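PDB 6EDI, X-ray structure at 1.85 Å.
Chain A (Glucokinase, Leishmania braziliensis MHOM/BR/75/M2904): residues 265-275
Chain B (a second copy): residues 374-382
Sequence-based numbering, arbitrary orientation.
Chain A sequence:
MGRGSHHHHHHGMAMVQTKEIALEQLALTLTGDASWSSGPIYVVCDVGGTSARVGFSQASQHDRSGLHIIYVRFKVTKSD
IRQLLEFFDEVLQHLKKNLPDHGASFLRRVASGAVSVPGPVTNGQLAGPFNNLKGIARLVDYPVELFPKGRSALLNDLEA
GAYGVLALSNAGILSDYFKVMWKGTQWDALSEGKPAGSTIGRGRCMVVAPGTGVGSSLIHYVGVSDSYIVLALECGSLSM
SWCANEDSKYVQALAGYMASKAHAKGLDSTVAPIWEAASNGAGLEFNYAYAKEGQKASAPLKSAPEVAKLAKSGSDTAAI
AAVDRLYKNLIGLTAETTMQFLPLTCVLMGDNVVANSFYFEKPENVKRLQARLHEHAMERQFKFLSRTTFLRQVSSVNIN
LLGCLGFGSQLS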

# COMPACT_ATOMS: atom_id res chain seq x y z
N LYS A 265 0.05 11.61 27.18
CA LYS A 265 0.80 11.01 26.08
C LYS A 265 2.29 11.04 26.37
O LYS A 265 2.91 12.11 26.34
CB LYS A 265 0.53 11.74 24.75
CG LYS A 265 -0.75 12.57 24.73
CD LYS A 265 -0.53 13.99 25.26
CE LYS A 265 -1.21 15.02 24.38
NZ LYS A 265 -2.54 14.54 23.93
N GLY A 266 2.88 9.87 26.63
CA GLY A 266 4.31 9.75 26.89
C GLY A 266 5.16 10.24 25.74
O GLY A 266 6.15 9.60 25.35
N LEU A 267 4.79 11.40 25.20
CA LEU A 267 5.44 12.00 24.05
C LEU A 267 6.66 12.81 24.49
O LEU A 267 6.55 13.74 25.29
CB LEU A 267 4.44 12.89 23.32
CG LEU A 267 4.33 12.82 21.80
CD1 LEU A 267 5.08 13.98 21.15
CD2 LEU A 267 4.85 11.49 21.27
N ASP A 268 7.83 12.43 23.98
CA ASP A 268 9.08 13.11 24.27
C ASP A 268 9.47 13.99 23.09
O ASP A 268 8.84 13.94 22.04
CB ASP A 268 10.22 12.10 24.48
CG ASP A 268 10.21 11.49 25.85
OD1 ASP A 268 10.42 12.24 26.83
OD2 ASP A 268 10.03 10.25 25.95
N SER A 269 10.53 14.76 23.28
CA SER A 269 11.18 15.40 22.16
C SER A 269 12.16 14.38 21.55
O SER A 269 12.77 14.65 20.51
CB SER A 269 11.91 16.67 22.59
OG SER A 269 13.02 16.38 23.41
N THR A 270 12.30 13.22 22.20
CA THR A 270 13.14 12.15 21.63
C THR A 270 12.37 11.28 20.65
O THR A 270 12.96 10.46 19.96
CB THR A 270 13.79 11.24 22.71
OG1 THR A 270 12.81 10.35 23.26
CG2 THR A 270 14.44 12.07 23.82
N VAL A 271 11.05 11.48 20.60
CA VAL A 271 10.18 10.74 19.69
C VAL A 271 10.01 11.51 18.37
O VAL A 271 9.59 12.66 18.41
CB VAL A 271 8.78 10.55 20.30
CG1 VAL A 271 7.95 9.60 19.45
CG2 VAL A 271 8.86 10.05 21.74
N ALA A 272 10.29 10.87 17.23
CA ALA A 272 10.12 11.51 15.92
C ALA A 272 8.70 12.04 15.74
O ALA A 272 7.74 11.40 16.17
CB ALA A 272 10.46 10.55 14.80
N PRO A 273 8.56 13.23 15.14
CA PRO A 273 7.19 13.69 14.87
C PRO A 273 6.76 13.08 13.56
O PRO A 273 7.63 12.63 12.82
CB PRO A 273 7.35 15.21 14.74
CG PRO A 273 8.76 15.41 14.24
CD PRO A 273 9.58 14.21 14.72
N ILE A 274 5.46 13.05 13.27
CA ILE A 274 5.01 12.45 12.02
C ILE A 274 5.17 13.45 10.87
O ILE A 274 5.19 14.67 11.10
CB ILE A 274 3.59 11.91 12.13
CG1 ILE A 274 2.57 13.04 12.40
CG2 ILE A 274 3.51 10.93 13.27
CD1 ILE A 274 1.14 12.52 12.55
N TRP A 275 5.30 12.94 9.65
CA TRP A 275 5.48 13.81 8.48
C TRP A 275 4.39 14.86 8.36
O TRP A 275 4.64 15.98 7.92
CB TRP A 275 5.49 12.98 7.19
CG TRP A 275 6.81 12.38 6.86
CD1 TRP A 275 7.15 11.06 6.95
CD2 TRP A 275 7.98 13.06 6.36
NE1 TRP A 275 8.45 10.88 6.55
CE2 TRP A 275 8.98 12.09 6.18
CE3 TRP A 275 8.27 14.39 6.05
CZ2 TRP A 275 10.27 12.41 5.70
CZ3 TRP A 275 9.54 14.71 5.57
CH2 TRP A 275 10.53 13.72 5.41
N HIS B 374 5.88 -0.02 20.51
CA HIS B 374 5.00 0.94 21.15
C HIS B 374 5.63 2.32 21.35
O HIS B 374 4.96 3.25 21.82
CB HIS B 374 4.49 0.37 22.48
CG HIS B 374 3.54 -0.77 22.32
ND1 HIS B 374 3.05 -1.48 23.40
CD2 HIS B 374 2.97 -1.32 21.22
CE1 HIS B 374 2.22 -2.41 22.97
NE2 HIS B 374 2.16 -2.34 21.65
N GLU B 375 6.90 2.46 20.99
CA GLU B 375 7.59 3.74 21.10
C GLU B 375 7.13 4.74 20.05
O GLU B 375 7.34 5.95 20.19
CB GLU B 375 9.11 3.55 21.01
CG GLU B 375 9.68 2.69 22.14
CD GLU B 375 11.20 2.63 22.12
OE1 GLU B 375 11.83 3.30 21.27
OE2 GLU B 375 11.75 1.90 22.96
N HIS B 376 6.48 4.24 18.99
CA HIS B 376 6.04 5.12 17.91
C HIS B 376 5.15 6.22 18.46
O HIS B 376 4.35 5.99 19.37
CB HIS B 376 5.28 4.34 16.85
CG HIS B 376 5.16 5.05 15.55
ND1 HIS B 376 4.24 6.06 15.33
CD2 HIS B 376 5.86 4.92 14.40
CE1 HIS B 376 4.37 6.51 14.09
NE2 HIS B 376 5.34 5.82 13.50
N ALA B 377 5.29 7.42 17.91
CA ALA B 377 4.48 8.56 18.37
C ALA B 377 2.99 8.26 18.31
O ALA B 377 2.21 8.77 19.12
CB ALA B 377 4.78 9.80 17.56
N MET B 378 2.58 7.45 17.34
CA MET B 378 1.16 7.22 17.14
C MET B 378 0.62 6.14 18.07
O MET B 378 -0.59 6.04 18.27
CB MET B 378 0.85 6.95 15.67
CG MET B 378 1.11 8.15 14.74
SD MET B 378 0.13 9.64 15.07
CE MET B 378 -1.48 9.21 14.39
N GLU B 379 1.50 5.35 18.65
CA GLU B 379 1.07 4.42 19.69
C GLU B 379 0.93 5.18 21.00
O GLU B 379 -0.10 5.10 21.67
CB GLU B 379 2.07 3.27 19.86
CG GLU B 379 1.73 2.31 21.02
CD GLU B 379 0.41 1.59 20.81
OE1 GLU B 379 -0.05 1.51 19.66
OE2 GLU B 379 -0.18 1.09 21.80
N ARG B 380 1.99 5.90 21.35
CA ARG B 380 2.06 6.66 22.59
C ARG B 380 0.81 7.52 22.72
O ARG B 380 0.19 7.56 23.78
CB ARG B 380 3.31 7.53 22.61
CG ARG B 380 4.60 6.72 22.70
CD ARG B 380 5.82 7.59 22.49
NE ARG B 380 7.06 6.84 22.67
CZ ARG B 380 7.77 6.82 23.80
NH1 ARG B 380 7.36 7.52 24.85
NH2 ARG B 380 8.89 6.11 23.87
N GLN B 381 0.42 8.15 21.62
CA GLN B 381 -0.71 9.07 21.63
C GLN B 381 -2.08 8.41 21.51
O GLN B 381 -2.99 8.75 22.26
CB GLN B 381 -0.56 10.11 20.52
CG GLN B 381 0.62 11.05 20.70
CD GLN B 381 0.66 12.13 19.64
OE1 GLN B 381 1.13 11.91 18.52
NE2 GLN B 381 0.17 13.31 19.98
N PHE B 382 -2.23 7.48 20.56
CA PHE B 382 -3.56 6.97 20.18
C PHE B 382 -3.70 5.44 20.13
O PHE B 382 -4.75 4.94 19.73
CB PHE B 382 -3.98 7.52 18.82
CG PHE B 382 -3.70 8.99 18.63
CD1 PHE B 382 -4.56 9.95 19.16
CD2 PHE B 382 -2.61 9.40 17.87
CE1 PHE B 382 -4.31 11.30 18.97
CE2 PHE B 382 -2.36 10.75 17.66
CZ PHE B 382 -3.21 11.70 18.22
O HOH W 1 7.61 8.44 15.79

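The contact turns on a single arginine, Arg B380, whose NH1 donates a very short hydrogen bond to the carbonyl oxygen of Gly A266 (NH1 to O, 2.5 Å). This is the only direct hydrogen bond between the two stretches, and with an N-H...O angle of 131° it is noticeably bent. The acceptor lies at the guanidinium edge, near its plane. Chi1 of the arginine is m and chi2 and chi3 are both t, so the chain is extended, and its NE donates back to its own stretch, to Glu B375 O (2.6 Å), which helps fix the guanidinium. Val A271 covers one face of the group, with CG2 3.8 Å from NE of Arg B380. Asp A268 adds a long salt bridge, OD2 to Arg B380 NH1 at 4.0 Å; because the carboxylate oxygen lies well out of the guanidinium plane, this is an attraction of charges rather than a directed bond.

Beside the arginine, the first turn of the chain B helix presents Ala B377, which is buried and points toward chain A. Its small methyl lets the irregular chain A segment come close: Ala B377 CB lies 3.7 Å from Val A271 CG1, 4.1 Å from Leu A267 CD2 and 3.6 Å from Ala A272 O. Ala A272 O accepts a hydrogen bond from the water oxygen (3.0 Å), and that water accepts a weak one from Ala B377 N (3.3 Å), so the water bridges the two backbones. The helix start is capped by His B376, whose ND1 accepts from Met B378 N (3.0 Å).

Apolar contacts extend the interface further. Ile A274 reaches Met B378, CD1 to SD at 4.0 Å, while the aliphatic part of Lys A265 packs against Gln B381, CB to CG at 4.1 Å. Altogether 489 Å² is buried, summed over both sides.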